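Oxidized polyvinyl alcohol hydrolase (Sphingopyxis, PDB 3WLA) hydrolyses the beta-diketone 4,6-nonanedione and, in the second step of polyvinyl alcohol degradation, oxidized polyvinyl alcohol. Local coordinates at residues A11-F16 with D25-G30; T129-D134 with L172-E177. All blocks are in the same frame, centred on the assembly; numbering follows the deposited sequence.

Helix 133-145 ties the two contacts together. Contact 2 lies at its first turn, whereas contact 1 lies along it, Phe26 meeting Ala140 and Cys144 in its later part, where a disulfide joins Cys144 to Cys12. Their centres are about 19 Å apart, yet they touch at one point: Asp29 CG of contact 1 comes within 3.0 Å of Asp133 OD1 of contact 2. Arg136 forms salt bridges with both carboxylates, which probably offsets the repulsion between them. Neither contact belongs to the catalytic site, although helix 163-174, which ends in contact 2, starts right after Ser162, the presumed nucleophile.

Contact 1 of 2, residues A11-F16 with D25-G30; sequences ACPEGF and DFPSDG
Pro13, just after Cys12, which a disulfide joins to Cys144 of helix 133-145, lays its ring against both Phe26 and Pro27. Its CG sits over the face of Phe26, 4.0 Å from the ring centroid, in a CH-pi contact, while CD reaches the rim of that ring at CE1, 3.4 Å away. CB turns to the other proline and meets Pro27 CG at 3.6 Å. The chain then reverses in a type II turn through Glu14 and Gly15, closed by Phe16 N bonding to Pro13 O at 2.9 Å. Gly15 takes the positive phi (86°) of such turns, where a CB would collide with the carbonyl O of Glu14. The reversal delivers Phe16 to the same partner. Its CG is anti to the backbone N (chi1 -173°), and its ring turns one face to Phe26, whose CD1 stands 3.5 Å above the plane, over the centre. The pair is a T-shaped stack with planes at 79° and centroids 5.0 Å apart; Phe26 thus gives its edge to Phe16 while Pro13 covers a face. With an alanine here in place of Phe16, the edge of Phe26 would probably lose the aromatic face it points into, opening a gap between the loop and the strand. Cys144 touches both phenylalanines. The result is an apolar cover over the outermost strand, 21-28, of the mixed alpha/beta-hydrolase sheet, at a G1 beta bulge where Asp25 and Phe26 together face Arg33.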
loop_
_atom_site.group_PDB
_atom_site.type_symbol
_atom_site.label_atom_id
_atom_site.label_comp_id
_atom_site.label_asym_id
_atom_site.label_seq_id
_atom_site.Cartn_x
_atom_site.Cartn_y
_atom_site.Cartn_z
ATOM N N ALA A 11 -6.553 -10.393 -18.849
ATOM C CA ALA A 11 -7.849 -11.053 -18.989
ATOM C C ALA A 11 -8.891 -10.432 -18.062
ATOM O O ALA A 11 -8.552 -9.849 -17.024
ATOM C CB ALA A 11 -7.718 -12.553 -18.695
ATOM N N CYS A 12 -10.157 -10.552 -18.448
ATOM C CA CYS A 12 -11.250 -10.018 -17.633
ATOM C C CYS A 12 -12.165 -11.137 -17.213
ATOM O O CYS A 12 -12.149 -12.200 -17.815
ATOM C CB CYS A 12 -12.062 -8.939 -18.394
ATOM S SG CYS A 12 -11.212 -7.311 -18.515
ATOM N N PRO A 13 -12.914 -10.955 -16.114
ATOM C CA PRO A 13 -13.804 -12.054 -15.749
ATOM C C PRO A 13 -14.986 -12.048 -16.728
ATOM O O PRO A 13 -15.337 -10.992 -17.304
ATOM C CB PRO A 13 -14.218 -11.703 -14.322
ATOM C CG PRO A 13 -14.039 -10.215 -14.264
ATOM C CD PRO A 13 -12.746 -10.034 -14.984
ATOM N N GLU A 14 -15.572 -13.237 -16.923
ATOM C CA GLU A 14 -16.713 -13.437 -17.806
ATOM C C GLU A 14 -17.758 -12.370 -17.557
ATOM O O GLU A 14 -18.165 -12.183 -16.409
ATOM C CB GLU A 14 -17.380 -14.787 -17.516
ATOM C CG GLU A 14 -16.452 -16.005 -17.440
ATOM C CD GLU A 14 -16.188 -16.628 -18.813
ATOM O OE1 GLU A 14 -16.938 -16.277 -19.766
ATOM O OE2 GLU A 14 -15.253 -17.472 -18.932
ATOM N N GLY A 15 -18.189 -11.679 -18.609
ATOM C CA GLY A 15 -19.239 -10.691 -18.452
ATOM C C GLY A 15 -18.826 -9.295 -18.057
ATOM O O GLY A 15 -19.668 -8.382 -17.962
ATOM N N PHE A 16 -17.532 -9.112 -17.816
ATOM C CA PHE A 16 -17.050 -7.802 -17.432
ATOM C C PHE A 16 -16.105 -7.226 -18.476
ATOM O O PHE A 16 -15.236 -7.926 -18.980
ATOM C CB PHE A 16 -16.261 -7.872 -16.105
ATOM C CG PHE A 16 -15.882 -6.528 -15.577
ATOM C CD1 PHE A 16 -16.795 -5.778 -14.824
ATOM C CD2 PHE A 16 -14.661 -5.950 -15.922
ATOM C CE1 PHE A 16 -16.493 -4.479 -14.439
ATOM C CE2 PHE A 16 -14.360 -4.652 -15.537
ATOM C CZ PHE A 16 -15.272 -3.917 -14.801
ATOM N N ASP A 25 -19.510 -3.702 -10.139
ATOM C CA ASP A 25 -19.825 -5.104 -10.406
ATOM C C ASP A 25 -18.753 -5.998 -11.001
ATOM O O ASP A 25 -19.032 -6.924 -11.774
ATOM C CB ASP A 25 -21.105 -5.208 -11.256
ATOM C CG ASP A 25 -22.334 -4.737 -10.495
ATOM O OD1 ASP A 25 -22.331 -4.857 -9.247
ATOM O OD2 ASP A 25 -23.300 -4.253 -11.133
ATOM N N PHE A 26 -17.517 -5.731 -10.648
ATOM C CA PHE A 26 -16.414 -6.562 -11.090
ATOM C C PHE A 26 -16.479 -7.783 -10.185
ATOM O O PHE A 26 -16.436 -7.654 -8.959
ATOM C CB PHE A 26 -15.102 -5.848 -10.856
ATOM C CG PHE A 26 -13.924 -6.634 -11.282
ATOM C CD1 PHE A 26 -13.463 -6.548 -12.601
ATOM C CD2 PHE A 26 -13.258 -7.449 -10.377
ATOM C CE1 PHE A 26 -12.342 -7.255 -13.008
ATOM C CE2 PHE A 26 -12.132 -8.174 -10.765
ATOM C CZ PHE A 26 -11.668 -8.075 -12.097
ATOM N N PRO A 27 -16.596 -8.993 -10.755
ATOM C CA PRO A 27 -16.672 -10.168 -9.898
ATOM C C PRO A 27 -15.348 -10.640 -9.365
ATOM O O PRO A 27 -14.405 -10.865 -10.126
ATOM C CB PRO A 27 -17.339 -11.212 -10.803
ATOM C CG PRO A 27 -16.905 -10.823 -12.173
ATOM C CD PRO A 27 -17.047 -9.314 -12.135
ATOM N N SER A 28 -15.275 -10.826 -8.049
ATOM C CA SER A 28 -14.008 -11.262 -7.484
ATOM C C SER A 28 -14.237 -11.986 -6.163
ATOM O O SER A 28 -14.722 -11.404 -5.206
ATOM C CB SER A 28 -13.065 -10.036 -7.322
ATOM O OG SER A 28 -11.730 -10.441 -7.032
ATOM N N ASP A 29 -13.881 -13.267 -6.136
ATOM C CA ASP A 29 -14.074 -14.110 -4.958
ATOM C C ASP A 29 -15.537 -14.053 -4.530
ATOM O O ASP A 29 -15.846 -14.127 -3.347
ATOM C CB ASP A 29 -13.157 -13.686 -3.790
ATOM C CG ASP A 29 -11.801 -14.322 -3.890
ATOM O OD1 ASP A 29 -11.752 -15.562 -3.873
ATOM O OD2 ASP A 29 -10.784 -13.623 -4.004
ATOM N N GLY A 30 -16.416 -13.886 -5.517
ATOM C CA GLY A 30 -17.838 -13.866 -5.261
ATOM C C GLY A 30 -18.412 -12.572 -4.793
ATOM O O GLY A 30 -19.574 -12.524 -4.382
#

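Contact 2 of 2, residues T129-D134 with L172-E177; sequences TDAGDD and LLFDSE
Phe174 leaves the last turn of its helix with chi1 at -86°, which swings CG roughly opposite its own carbonyl carbon, and chi2 of -82° then turns a face of the ring to Ala131. The contact thus joins two helix ends of the alpha/beta-hydrolase fold: the finish of helix 163-174, which follows the presumed nucleophile elbow at Ser162, and the loop leading into helix 133-145. Ala131 approaches with its backbone as much as its side chain. Its CA lies over the ring, 3.7 Å from the centroid and displaced toward the rim, and makes a CH-pi contact; its CB stands on the same side of the ring, above and just beyond the CG end, 3.6 Å from CD1 of Phe174. The edge is used too. Thr129 O lies near the ring plane, 3.5 Å from CE1 of Phe174, a placement in which the electron-poor C-H rim probably meets the carbonyl oxygen favourably.

No hydrogen bond links the two segments directly, but Arg170, one turn before Phe174 on the same helix, fills that role: its NE bonds to Ala131 O and its NH2 to Asp130 O. The backbone that covers the phenylalanine is therefore held to the same helix by polar bonds as well as by the ring. Next along the loop comes Gly132, the N-cap of helix 133-145, whose positive phi would press a CB against Ala131 O. Asp130 forms an Asx turn there while also pairing with Arg136: its OD1 accepts Gly132 N at 2.9 Å, the N-H reaching it from 37° above the carboxylate plane.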
loop_
_atom_site.group_PDB
_atom_site.type_symbol
_atom_site.label_atom_id
_atom_site.label_comp_id
_atom_site.label_asym_id
_atom_site.label_seq_id
_atom_site.Cartn_x
_atom_site.Cartn_y
_atom_site.Cartn_z
ATOM N N THR A 129 -1.675 -17.732 5.871
ATOM C CA THR A 129 -1.218 -18.238 4.557
ATOM C C THR A 129 -2.044 -17.792 3.336
ATOM O O THR A 129 -1.516 -17.723 2.219
ATOM C CB THR A 129 -1.150 -19.801 4.543
ATOM O OG1 THR A 129 -2.442 -20.354 4.875
ATOM C CG2 THR A 129 -0.111 -20.296 5.556
ATOM N N ASP A 130 -3.325 -17.498 3.560
ATOM C CA ASP A 130 -4.276 -17.044 2.534
ATOM C C ASP A 130 -4.089 -15.524 2.434
ATOM O O ASP A 130 -4.201 -14.820 3.446
ATOM C CB ASP A 130 -5.709 -17.352 2.995
ATOM C CG ASP A 130 -6.765 -17.051 1.922
ATOM O OD1 ASP A 130 -6.536 -16.160 1.078
ATOM O OD2 ASP A 130 -7.845 -17.679 1.934
ATOM N N ALA A 131 -3.770 -15.041 1.237
ATOM C CA ALA A 131 -3.542 -13.615 0.993
ATOM C C ALA A 131 -4.799 -12.758 1.292
ATOM O O ALA A 131 -4.719 -11.581 1.680
ATOM C CB ALA A 131 -3.096 -13.400 -0.492
ATOM N N GLY A 132 -5.959 -13.355 1.109
ATOM C CA GLY A 132 -7.171 -12.604 1.317
ATOM C C GLY A 132 -7.810 -12.068 0.037
ATOM O O GLY A 132 -7.127 -11.904 -0.993
ATOM N N ASP A 133 -9.107 -11.769 0.111
ATOM C CA ASP A 133 -9.843 -11.281 -1.044
ATOM C C ASP A 133 -9.343 -9.981 -1.659
ATOM O O ASP A 133 -9.434 -9.773 -2.877
ATOM C CB ASP A 133 -11.320 -11.092 -0.695
ATOM C CG ASP A 133 -12.068 -12.400 -0.615
ATOM O OD1 ASP A 133 -11.486 -13.448 -1.005
ATOM O OD2 ASP A 133 -13.231 -12.355 -0.194
ATOM N N ASP A 134 -8.839 -9.069 -0.820
ATOM C CA ASP A 134 -8.374 -7.813 -1.400
ATOM C C ASP A 134 -7.079 -7.972 -2.175
ATOM O O ASP A 134 -6.888 -7.360 -3.229
ATOM C CB ASP A 134 -8.246 -6.727 -0.328
ATOM C CG ASP A 134 -9.591 -6.157 0.066
ATOM O OD1 ASP A 134 -10.510 -6.159 -0.779
ATOM O OD2 ASP A 134 -9.743 -5.678 1.210
ATOM N N LEU A 172 2.345 -6.543 -1.232
ATOM C CA LEU A 172 3.759 -6.711 -1.639
ATOM C C LEU A 172 4.374 -7.956 -0.997
ATOM O O LEU A 172 5.343 -8.531 -1.536
ATOM C CB LEU A 172 4.624 -5.488 -1.279
ATOM C CG LEU A 172 4.241 -4.154 -1.976
ATOM C CD1 LEU A 172 5.173 -3.076 -1.563
ATOM C CD2 LEU A 172 4.270 -4.283 -3.483
ATOM N N LEU A 173 3.835 -8.346 0.162
ATOM C CA LEU A 173 4.340 -9.506 0.882
ATOM C C LEU A 173 3.792 -10.802 0.352
ATOM O O LEU A 173 4.509 -11.828 0.323
ATOM C CB LEU A 173 4.040 -9.401 2.393
ATOM C CG LEU A 173 4.862 -8.342 3.181
ATOM C CD1 LEU A 173 4.294 -8.172 4.602
ATOM C CD2 LEU A 173 6.325 -8.712 3.238
ATOM N N PHE A 174 2.526 -10.785 -0.016
ATOM C CA PHE A 174 1.865 -11.973 -0.546
ATOM C C PHE A 174 1.905 -12.166 -2.057
ATOM O O PHE A 174 1.800 -13.280 -2.528
ATOM C CB PHE A 174 0.384 -11.983 -0.203
ATOM C CG PHE A 174 0.079 -12.572 1.149
ATOM C CD1 PHE A 174 -0.012 -13.943 1.310
ATOM C CD2 PHE A 174 -0.059 -11.736 2.283
ATOM C CE1 PHE A 174 -0.218 -14.500 2.575
ATOM C CE2 PHE A 174 -0.270 -12.265 3.559
ATOM C CZ PHE A 174 -0.346 -13.673 3.710
ATOM N N ASP A 175 2.041 -11.078 -2.802
ATOM C CA ASP A 175 1.966 -11.160 -4.248
ATOM C C ASP A 175 3.075 -10.372 -4.933
ATOM O O ASP A 175 2.846 -9.602 -5.880
ATOM C CB ASP A 175 0.572 -10.639 -4.659
ATOM C CG ASP A 175 0.161 -11.079 -6.060
ATOM O OD1 ASP A 175 0.845 -11.942 -6.614
ATOM O OD2 ASP A 175 -0.859 -10.579 -6.599
ATOM N N SER A 176 4.299 -10.580 -4.484
ATOM C CA SER A 176 5.416 -9.887 -5.093
ATOM C C SER A 176 5.694 -10.371 -6.535
ATOM O O SER A 176 6.448 -9.754 -7.267
ATOM C CB SER A 176 6.662 -10.055 -4.231
ATOM O OG SER A 176 7.071 -11.409 -4.158
ATOM N N GLU A 177 5.065 -11.459 -6.955
ATOM C CA GLU A 177 5.263 -11.957 -8.320
ATOM C C GLU A 177 4.577 -11.003 -9.295
ATOM O O GLU A 177 4.951 -10.886 -10.465
ATOM C CB GLU A 177 4.633 -13.340 -8.498
ATOM C CG GLU A 177 5.389 -14.469 -7.871
ATOM C CD GLU A 177 5.331 -14.442 -6.330
ATOM O OE1 GLU A 177 4.303 -13.945 -5.734
ATOM O OE2 GLU A 177 6.335 -14.944 -5.729
#